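Putative transcription protein (Pseudomonas aeruginosa PAO1, PDB 4GCV) probably binds DNA as a dimeric winged helix-turn-helix regulator of the HxlR family, with a putative role in sensing oxidative stress. Local coordinates at residues 69-72 / 78-81; 125-128 / 134-137; 58-61 / 65-68; 29-34 / 44-49. The protein carries 2 engineered substitutions. All coordinates share one frame; numbering follows the deposited sequence.

Interaction 1: residues 69-72 / 78-81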
loop_
_atom_site.group_PDB
_atom_site.type_symbol
_atom_site.label_atom_id
_atom_site.label_comp_id
_atom_site.label_asym_id
_atom_site.label_seq_id
_atom_site.Cartn_x
_atom_site.Cartn_y
_atom_site.Cartn_z
ATOM N N GLN B 69 -9.251 22.202 5.380
ATOM C CA GLN B 69 -9.394 23.230 6.376
ATOM C C GLN B 69 -9.449 24.582 5.705
ATOM O O GLN B 69 -8.718 24.800 4.745
ATOM C CB GLN B 69 -8.337 23.118 7.476
ATOM C CG GLN B 69 -6.922 23.458 7.099
ATOM C CD GLN B 69 -5.921 23.272 8.259
ATOM O OE1 GLN B 69 -5.097 24.159 8.520
ATOM N NE2 GLN B 69 -5.976 22.114 8.937
ATOM N N PRO B 70 -10.368 25.476 6.167
ATOM C CA PRO B 70 -10.562 26.801 5.574
ATOM C C PRO B 70 -9.243 27.527 5.354
ATOM O O PRO B 70 -8.265 27.313 6.075
ATOM C CB PRO B 70 -11.403 27.546 6.614
ATOM C CG PRO B 70 -12.184 26.504 7.264
ATOM C CD PRO B 70 -11.328 25.231 7.257
ATOM N N TYR B 71 -9.215 28.374 4.338
ATOM C CA TYR B 71 -7.994 29.075 4.003
ATOM C C TYR B 71 -8.263 30.517 3.735
ATOM O O TYR B 71 -7.393 31.334 4.002
ATOM C CB TYR B 71 -7.290 28.453 2.797
ATOM C CG TYR B 71 -6.009 29.170 2.438
ATOM C CD1 TYR B 71 -4.803 28.872 3.092
ATOM C CD2 TYR B 71 -6.007 30.164 1.463
ATOM C CE1 TYR B 71 -3.620 29.544 2.769
ATOM C CE2 TYR B 71 -4.849 30.839 1.123
ATOM C CZ TYR B 71 -3.659 30.532 1.771
ATOM O OH TYR B 71 -2.529 31.236 1.410
ATOM N N SER B 72 -9.455 30.826 3.216
ATOM C CA SER B 72 -9.804 32.169 2.729
ATOM C C SER B 72 -11.324 32.256 2.567
ATOM O O SER B 72 -11.988 31.212 2.632
ATOM C CB SER B 72 -9.091 32.456 1.395
ATOM O OG SER B 72 -9.096 33.848 1.075
ATOM N N TYR B 78 -10.063 26.076 0.303
ATOM C CA TYR B 78 -9.539 25.178 1.329
ATOM C C TYR B 78 -8.107 24.799 1.025
ATOM O O TYR B 78 -7.714 24.730 -0.138
ATOM C CB TYR B 78 -10.378 23.905 1.445
ATOM C CG TYR B 78 -11.809 24.116 1.890
ATOM C CD1 TYR B 78 -12.133 24.266 3.246
ATOM C CD2 TYR B 78 -12.847 24.148 0.954
ATOM C CE1 TYR B 78 -13.445 24.469 3.647
ATOM C CE2 TYR B 78 -14.160 24.345 1.341
ATOM C CZ TYR B 78 -14.456 24.512 2.692
ATOM O OH TYR B 78 -15.761 24.726 3.073
ATOM N N GLN B 79 -7.333 24.552 2.079
ATOM C CA GLN B 79 -6.070 23.831 1.993
ATOM C C GLN B 79 -6.278 22.401 2.507
ATOM O O GLN B 79 -7.297 22.118 3.185
ATOM C CB GLN B 79 -5.005 24.494 2.850
ATOM C CG GLN B 79 -5.420 24.710 4.318
ATOM C CD GLN B 79 -4.469 25.663 5.058
ATOM O OE1 GLN B 79 -3.521 26.194 4.463
ATOM N NE2 GLN B 79 -4.719 25.875 6.361
ATOM N N TYR B 80 -5.294 21.537 2.224
ATOM C CA TYR B 80 -5.397 20.104 2.479
ATOM C C TYR B 80 -4.197 19.680 3.269
ATOM O O TYR B 80 -3.064 19.773 2.800
ATOM C CB TYR B 80 -5.436 19.316 1.143
ATOM C CG TYR B 80 -6.590 19.722 0.295
ATOM C CD1 TYR B 80 -6.556 20.897 -0.431
ATOM C CD2 TYR B 80 -7.741 18.981 0.270
ATOM C CE1 TYR B 80 -7.658 21.310 -1.182
ATOM C CE2 TYR B 80 -8.838 19.365 -0.495
ATOM C CZ TYR B 80 -8.783 20.521 -1.215
ATOM O OH TYR B 80 -9.862 20.932 -1.940
ATOM N N VAL B 81 -4.416 19.189 4.462
ATOM C CA VAL B 81 -3.304 18.942 5.326
ATOM C C VAL B 81 -3.371 17.494 5.760
ATOM O O VAL B 81 -4.468 16.984 5.989
ATOM C CB VAL B 81 -3.314 19.924 6.554
ATOM C CG1 VAL B 81 -4.013 21.192 6.208
ATOM C CG2 VAL B 81 -3.956 19.315 7.710
#
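Q69 N donates to Q79 O at 2.9 Å with an N-H...O angle of 159°, and Q79 N returns a bond to Q69 O at 3.0 Å. The two bonds close an antiparallel hydrogen-bonded pair, whose glutamine side chains share one face of the hairpin. There Q79 NE2 comes within 2.8 Å of Q69 OE1, but the N-H points well off the acceptor (118°) and the bond is weak. The amide planes stand 57° apart. Each glutamine has its CG wedged between backbone N and carbonyl carbon and is extended beyond, which carries both amides away from the strands over the face they share. Q69 NE2 lies 3.5 Å from V81 CG1, while Q79 OE1 meets the edge of the Y71 ring, 3.3 Å from CD1. At the next pair, P70 with Y78, the side chains diverge; the Y78 ring directs its CD1 edge at P70 N, 3.6 Å away. The hairpin is the wing of the winged helix fold: its two strands follow helix 50-62, R68 makes a cation-pi contact with Y78, and R37, in the loop after helix 23-33, touches Q79 and V81.

Interaction 2: residues 125-128 / 134-137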
loop_
_atom_site.group_PDB
_atom_site.type_symbol
_atom_site.label_atom_id
_atom_site.label_comp_id
_atom_site.label_asym_id
_atom_site.label_seq_id
_atom_site.Cartn_x
_atom_site.Cartn_y
_atom_site.Cartn_z
ATOM N N PHE B 125 12.653 -3.823 2.006
ATOM C CA PHE B 125 12.041 -3.620 3.300
ATOM C C PHE B 125 12.526 -4.733 4.183
ATOM O O PHE B 125 12.770 -5.824 3.687
ATOM C CB PHE B 125 10.540 -3.766 3.182
ATOM C CG PHE B 125 9.818 -2.484 2.948
ATOM C CD1 PHE B 125 10.250 -1.601 1.977
ATOM C CD2 PHE B 125 8.679 -2.169 3.721
ATOM C CE1 PHE B 125 9.573 -0.416 1.745
ATOM C CE2 PHE B 125 7.965 -0.982 3.497
ATOM C CZ PHE B 125 8.430 -0.092 2.510
HETATM N N MSE B 126 12.659 -4.489 5.483
HETATM C CA MSE B 126 12.929 -5.582 6.427
HETATM C C MSE B 126 11.982 -5.444 7.631
HETATM O O MSE B 126 11.507 -4.358 7.908
HETATM C CB MSE B 126 14.392 -5.540 6.890
HETATM C CG MSE B 126 15.462 -5.702 5.779
HETATM SE SE MSE B 126 15.742 -7.589 5.246
HETATM C CE MSE B 126 14.618 -7.658 3.697
ATOM N N ALA B 127 11.706 -6.537 8.332
ATOM C CA ALA B 127 10.896 -6.482 9.542
ATOM C C ALA B 127 11.718 -6.465 10.835
ATOM O O ALA B 127 12.555 -7.354 11.068
ATOM C CB ALA B 127 9.909 -7.640 9.568
ATOM N N ALA B 128 11.479 -5.449 11.673
ATOM C CA ALA B 128 12.178 -5.328 12.958
ATOM C C ALA B 128 11.313 -5.884 14.050
ATOM O O ALA B 128 10.232 -5.379 14.296
ATOM C CB ALA B 128 12.497 -3.888 13.259
ATOM N N THR B 134 16.296 -8.262 12.824
ATOM C CA THR B 134 15.641 -7.917 11.593
ATOM C C THR B 134 15.536 -9.151 10.706
ATOM O O THR B 134 16.536 -9.824 10.472
ATOM C CB THR B 134 16.407 -6.801 10.874
ATOM O OG1 THR B 134 15.884 -5.541 11.296
ATOM C CG2 THR B 134 16.234 -6.901 9.363
ATOM N N VAL B 135 14.331 -9.456 10.237
ATOM C CA VAL B 135 14.127 -10.540 9.281
ATOM C C VAL B 135 13.505 -10.082 7.952
ATOM O O VAL B 135 12.841 -9.050 7.883
ATOM C CB VAL B 135 13.263 -11.667 9.867
ATOM C CG1 VAL B 135 13.941 -12.288 11.084
ATOM C CG2 VAL B 135 11.852 -11.151 10.197
ATOM N N PRO B 136 13.735 -10.848 6.881
ATOM C CA PRO B 136 13.094 -10.530 5.609
ATOM C C PRO B 136 11.599 -10.729 5.679
ATOM O O PRO B 136 11.113 -11.555 6.456
ATOM C CB PRO B 136 13.700 -11.552 4.640
ATOM C CG PRO B 136 14.200 -12.652 5.499
ATOM C CD PRO B 136 14.666 -11.989 6.764
ATOM N N LEU B 137 10.881 -9.983 4.856
ATOM C CA LEU B 137 9.432 -10.089 4.805
ATOM C C LEU B 137 8.878 -11.469 4.413
ATOM O O LEU B 137 7.848 -11.891 4.959
ATOM C CB LEU B 137 8.846 -8.989 3.934
ATOM C CG LEU B 137 8.393 -7.802 4.764
ATOM C CD1 LEU B 137 9.564 -7.129 5.384
ATOM C CD2 LEU B 137 7.696 -6.851 3.845
#
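The hairpin of strands 122-129 and 134-136 is pinned where A127 pairs with V135. A127 N reaches V135 O at 2.8 Å with an N-H...O angle of 166°, and V135 N reaches A127 O at 2.9 Å. A127 O also takes a CA-H...O contact from T134 CA at 3.2 Å, so one carbonyl meets both an N-H and a C-H of the partner strand. On the face carrying A127 and V135 the apolar contact is light: V135 CG2 lies 4.1 Å from A127 CB, and both residues rest on C140 of strand 140-144.

Strand 122-129 is also the place where the dimer continues the sheet. M126 and A128 pair antiparallel with a strand of the second subunit, so the hairpin forms part of a sheet running across the interface, and A128 packs on M126 of that chain.

Side chains fill in around this frame. T134 CG2 butts against M126 CB at 3.4 Å, tighter than ordinary carbon contact, the two side chains standing roughly at right angles. Selenomethionine M126 is bent at chi2 (-80°) and again at chi3 (97°), which folds its terminal CE back to P136, 3.8 Å from CA. Past V135 and P136, L137, in 3-10 conformation, brings CD1 to A127 N at 3.7 Å, also reaching the CB of F125. The F125 ring leads away from the hairpin, onto A95 and A98 of helix 84-101 and L137 of the second subunit.

Interaction 3: residues 58-61 / 65-68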
loop_
_atom_site.group_PDB
_atom_site.type_symbol
_atom_site.label_atom_id
_atom_site.label_comp_id
_atom_site.label_asym_id
_atom_site.label_seq_id
_atom_site.Cartn_x
_atom_site.Cartn_y
_atom_site.Cartn_z
ATOM N N ASN B 58 -10.525 14.762 -2.946
ATOM C CA ASN B 58 -11.720 14.355 -2.226
ATOM C C ASN B 58 -11.625 12.912 -1.781
ATOM O O ASN B 58 -12.084 12.608 -0.694
ATOM C CB ASN B 58 -12.976 14.519 -3.059
ATOM C CG ASN B 58 -13.301 15.977 -3.351
ATOM O OD1 ASN B 58 -12.725 16.904 -2.747
ATOM N ND2 ASN B 58 -14.203 16.191 -4.319
ATOM N N ALA B 59 -11.061 12.040 -2.610
ATOM C CA ALA B 59 -10.972 10.637 -2.248
ATOM C C ALA B 59 -9.960 10.466 -1.099
ATOM O O ALA B 59 -10.201 9.672 -0.188
ATOM C CB ALA B 59 -10.577 9.708 -3.492
ATOM N N LEU B 60 -8.844 11.203 -1.144
ATOM C CA LEU B 60 -7.888 11.186 -0.025
ATOM C C LEU B 60 -8.538 11.682 1.292
ATOM O O LEU B 60 -8.327 11.116 2.366
ATOM C CB LEU B 60 -6.630 11.968 -0.374
ATOM C CG LEU B 60 -5.807 11.183 -1.387
ATOM C CD1 LEU B 60 -4.657 12.040 -1.805
ATOM C CD2 LEU B 60 -5.347 9.861 -0.763
ATOM N N VAL B 61 -9.368 12.699 1.172
ATOM C CA VAL B 61 -10.116 13.169 2.291
ATOM C C VAL B 61 -11.096 12.091 2.787
ATOM O O VAL B 61 -11.023 11.716 3.965
ATOM C CB VAL B 61 -10.787 14.563 2.009
ATOM C CG1 VAL B 61 -11.753 14.930 3.113
ATOM C CG2 VAL B 61 -9.722 15.656 1.865
ATOM N N LEU B 65 -7.252 10.362 4.981
ATOM C CA LEU B 65 -5.836 10.601 4.879
ATOM C C LEU B 65 -5.451 12.080 4.850
ATOM O O LEU B 65 -4.326 12.454 5.224
ATOM C CB LEU B 65 -5.348 9.930 3.613
ATOM C CG LEU B 65 -4.694 8.561 3.675
ATOM C CD1 LEU B 65 -4.833 7.755 4.960
ATOM C CD2 LEU B 65 -5.168 7.758 2.495
ATOM N N LEU B 66 -6.336 12.912 4.324
ATOM C CA LEU B 66 -6.123 14.358 4.363
ATOM C C LEU B 66 -7.352 14.952 4.986
ATOM O O LEU B 66 -8.401 14.337 4.961
ATOM C CB LEU B 66 -5.950 14.945 2.938
ATOM C CG LEU B 66 -4.696 14.621 2.138
ATOM C CD1 LEU B 66 -4.994 15.031 0.763
ATOM C CD2 LEU B 66 -3.457 15.372 2.647
ATOM N N GLU B 67 -7.227 16.139 5.553
ATOM C CA GLU B 67 -8.402 16.857 6.016
ATOM C C GLU B 67 -8.387 18.242 5.385
ATOM O O GLU B 67 -7.332 18.808 5.142
ATOM C CB GLU B 67 -8.475 16.909 7.558
ATOM C CG GLU B 67 -7.344 17.697 8.176
ATOM C CD GLU B 67 -7.499 17.942 9.667
ATOM O OE1 GLU B 67 -7.030 19.025 10.131
ATOM O OE2 GLU B 67 -8.086 17.072 10.364
ATOM N N ARG B 68 -9.558 18.742 5.054
ATOM C CA ARG B 68 -9.713 20.034 4.424
ATOM C C ARG B 68 -9.849 21.035 5.544
ATOM O O ARG B 68 -10.495 20.754 6.568
ATOM C CB ARG B 68 -11.009 20.026 3.642
ATOM C CG ARG B 68 -10.918 20.505 2.228
ATOM C CD ARG B 68 -12.057 19.980 1.342
ATOM N NE ARG B 68 -13.363 20.269 1.884
ATOM C CZ ARG B 68 -14.417 20.625 1.154
ATOM N NH1 ARG B 68 -14.300 20.750 -0.164
ATOM N NH2 ARG B 68 -15.598 20.878 1.731
#
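L60 and L66 form the apolar centre, where L66 CD1 lies against L60 CB at 3.7 Å and also reaches L60 CD1. In both leucines CG stands anti to the carbonyl carbon, and the branches cross at a slant. L65 approaches the same leucine from another quarter, its CD2 3.9 Å from L60 CD2. M29 of helix 23-33 touches all three leucines, which ties this corner to the helical core, and L65 also packs on W99 of the second subunit. Further out V61 uses its CG2 branch, 4.0 Å from L66 CB, to cover the start of strand 66-73.

The polar edge is made of backbone. L60 O accepts from L65 N at 2.9 Å (N-H...O 149°) and, weakly, from L66 N at 3.3 Å. Beside it, V61 CA makes a CA-H...O contact with L66 O at 3.4 Å, nearly straight at 164°. Together these fasten the C-terminal end of helix 50-62, probably the DNA-recognition helix of the helix-turn-helix, to the first strand of the wing. At the rim R68 lies near a bound phosphate, probably from the crystallisation liquor. The N-H groups of L65 and L66 both turn to L60 O, and this one sound and one weak bond, beside the leucine packing, would probably limit movement of the wing strand against the helix end.

Interaction 4: residues 29-34 / 44-49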
loop_
_atom_site.group_PDB
_atom_site.type_symbol
_atom_site.label_atom_id
_atom_site.label_comp_id
_atom_site.label_asym_id
_atom_site.label_seq_id
_atom_site.Cartn_x
_atom_site.Cartn_y
_atom_site.Cartn_z
HETATM N N MSE B 29 -0.111 12.650 -1.907
HETATM C CA MSE B 29 0.253 12.442 -0.502
HETATM C C MSE B 29 1.686 12.882 -0.220
HETATM O O MSE B 29 1.953 13.612 0.762
HETATM C CB MSE B 29 0.013 11.001 -0.081
HETATM C CG MSE B 29 -1.442 10.632 -0.007
HETATM SE SE MSE B 29 -2.369 11.885 1.290
HETATM C CE MSE B 29 -1.720 10.950 2.872
ATOM N N ARG B 30 2.618 12.489 -1.091
ATOM C CA ARG B 30 3.990 12.934 -0.963
ATOM C C ARG B 30 4.123 14.455 -0.852
ATOM O O ARG B 30 4.794 14.968 0.051
ATOM C CB ARG B 30 4.801 12.434 -2.160
ATOM C CG ARG B 30 6.252 12.655 -2.031
ATOM C CD ARG B 30 7.016 12.200 -3.307
ATOM N NE ARG B 30 8.390 12.673 -3.216
ATOM C CZ ARG B 30 8.765 13.913 -3.511
ATOM N NH1 ARG B 30 7.858 14.793 -3.940
ATOM N NH2 ARG B 30 10.041 14.287 -3.373
ATOM N N ASP B 31 3.489 15.177 -1.767
ATOM C CA ASP B 31 3.555 16.640 -1.731
ATOM C C ASP B 31 2.869 17.202 -0.502
ATOM O O ASP B 31 3.328 18.211 0.036
ATOM C CB ASP B 31 2.841 17.241 -2.951
ATOM C CG ASP B 31 3.662 17.208 -4.211
ATOM O OD1 ASP B 31 4.916 17.219 -4.126
ATOM O OD2 ASP B 31 3.032 17.201 -5.314
ATOM N N ALA B 32 1.729 16.631 -0.108
ATOM C CA ALA B 32 1.075 17.079 1.137
ATOM C C ALA B 32 1.995 16.851 2.347
ATOM O O ALA B 32 2.128 17.686 3.194
ATOM C CB ALA B 32 -0.254 16.385 1.318
ATOM N N LEU B 33 2.640 15.701 2.407
ATOM C CA LEU B 33 3.541 15.425 3.533
ATOM C C LEU B 33 4.739 16.358 3.509
ATOM O O LEU B 33 5.258 16.672 4.556
ATOM C CB LEU B 33 4.011 13.973 3.510
ATOM C CG LEU B 33 2.780 13.124 3.828
ATOM C CD1 LEU B 33 3.000 11.726 3.328
ATOM C CD2 LEU B 33 2.472 13.152 5.348
ATOM N N GLN B 34 5.148 16.842 2.326
ATOM C CA GLN B 34 6.248 17.810 2.239
ATOM C C GLN B 34 5.825 19.273 2.481
ATOM O O GLN B 34 6.639 20.192 2.307
ATOM C CB GLN B 34 6.908 17.729 0.871
ATOM C CG GLN B 34 7.785 16.500 0.631
ATOM C CD GLN B 34 8.400 16.495 -0.797
ATOM O OE1 GLN B 34 8.035 17.319 -1.670
ATOM N NE2 GLN B 34 9.335 15.569 -1.033
ATOM N N ARG B 44 0.090 22.967 -10.017
ATOM C CA ARG B 44 1.251 23.427 -10.745
ATOM C C ARG B 44 2.369 22.419 -10.566
ATOM O O ARG B 44 3.061 22.054 -11.517
ATOM C CB ARG B 44 1.765 24.795 -10.262
ATOM C CG ARG B 44 0.762 25.895 -10.048
ATOM C CD ARG B 44 0.465 26.652 -11.285
ATOM N NE ARG B 44 -0.201 27.936 -11.032
ATOM C CZ ARG B 44 -1.511 28.156 -11.142
ATOM N NH1 ARG B 44 -2.338 27.156 -11.474
ATOM N NH2 ARG B 44 -2.002 29.376 -10.909
ATOM N N SER B 45 2.549 21.971 -9.344
ATOM C CA SER B 45 3.661 21.091 -9.048
ATOM C C SER B 45 3.519 19.717 -9.697
ATOM O O SER B 45 4.480 19.199 -10.283
ATOM C CB SER B 45 3.870 20.979 -7.544
ATOM O OG SER B 45 4.296 19.655 -7.285
ATOM N N LEU B 46 2.317 19.155 -9.648
ATOM C CA LEU B 46 2.050 17.829 -10.222
ATOM C C LEU B 46 1.638 17.813 -11.712
ATOM O O LEU B 46 1.470 16.759 -12.353
ATOM C CB LEU B 46 1.000 17.148 -9.355
ATOM C CG LEU B 46 1.425 16.163 -8.240
ATOM C CD1 LEU B 46 2.923 16.223 -7.747
ATOM C CD2 LEU B 46 0.463 16.208 -7.137
ATOM N N ASP B 47 1.468 18.985 -12.278
ATOM C CA ASP B 47 0.983 19.101 -13.670
ATOM C C ASP B 47 -0.226 18.231 -13.968
ATOM O O ASP B 47 -0.227 17.465 -14.948
ATOM C CB ASP B 47 2.094 18.836 -14.690
ATOM C CG ASP B 47 1.733 19.346 -16.039
ATOM O OD1 ASP B 47 0.962 20.341 -16.066
ATOM O OD2 ASP B 47 2.194 18.767 -17.063
ATOM N N ILE B 48 -1.261 18.377 -13.143
ATOM C CA ILE B 48 -2.474 17.579 -13.235
ATOM C C ILE B 48 -3.662 18.495 -13.493
ATOM O O ILE B 48 -3.759 19.571 -12.905
ATOM C CB ILE B 48 -2.653 16.748 -11.923
ATOM C CG1 ILE B 48 -4.039 16.089 -11.772
ATOM C CG2 ILE B 48 -2.378 17.599 -10.646
ATOM C CD1 ILE B 48 -3.993 15.011 -10.629
ATOM N N ALA B 49 -4.567 18.077 -14.368
ATOM C CA ALA B 49 -5.776 18.843 -14.617
ATOM C C ALA B 49 -6.663 18.944 -13.360
ATOM O O ALA B 49 -6.711 18.017 -12.591
ATOM C CB ALA B 49 -6.583 18.230 -15.802
#
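The backbones of D31 and S45 come no closer than 8.6 Å between CA atoms, so residues 29-34 and 44-49 meet through side chains alone. On the first, L33 N bonds to M29 O at 2.7 Å and Q34 N to R30 O at 3.0 Å, which continue the helical bonding to its last turn. D31 directs its side chain at the other segment, with CG opposite its own carbonyl carbon (chi1 -79°). Its OD2 receives a weak hydrogen bond from S45 OG at 3.4 Å. The modelled place of OD2 is doubtful, because it lies implausibly close to the methyl end of L46; the two side chains approach from opposite directions, but their exact spacing carries no weight. L46 also packs on L27 and I28 of helix 23-33. R30 NH1 makes a long salt bridge to D31 OD1 at 3.8 Å, while R30 NE is engaged with V142 O of the second subunit.

Just after L46, D47 leaves the helix with a positive phi of 47°, and A49 is the N-cap of helix 50-62: residues 47-49 are the turn of the helix-turn-helix. R155 of the second subunit bonds to L46 O and D47 O and packs on D31. With OD2 uncertain, the serine bond is weak evidence for how this buried carboxylate is held; the long pairing with R30 and the packing of R155 of the second subunit are sounder, and these positive groups would probably favour a charged carboxylate.

Overall arrangement
Interaction 4 comes first along the chain, closing the loop between helices 23-33 and 39-46. Interaction 3 follows in series, closing the short turn between helix 50-62 and strand 66-73. Interaction 1 begins on that strand and closes the wing hairpin; the two touch, V81 O lying 2.9 Å from E67 N. Interaction 4 meets interaction 3 through M29 and A32 against L66, with centres about 13 Å apart, so these three form one winged helix unit. Interaction 2, beyond helix 84-101, closes the 122-129/134-136 hairpin on the other side of the chain's centre, its centre about 38 Å from that of interaction 1. None nests or crosses. Interactions 2 and 4 both touch the second subunit.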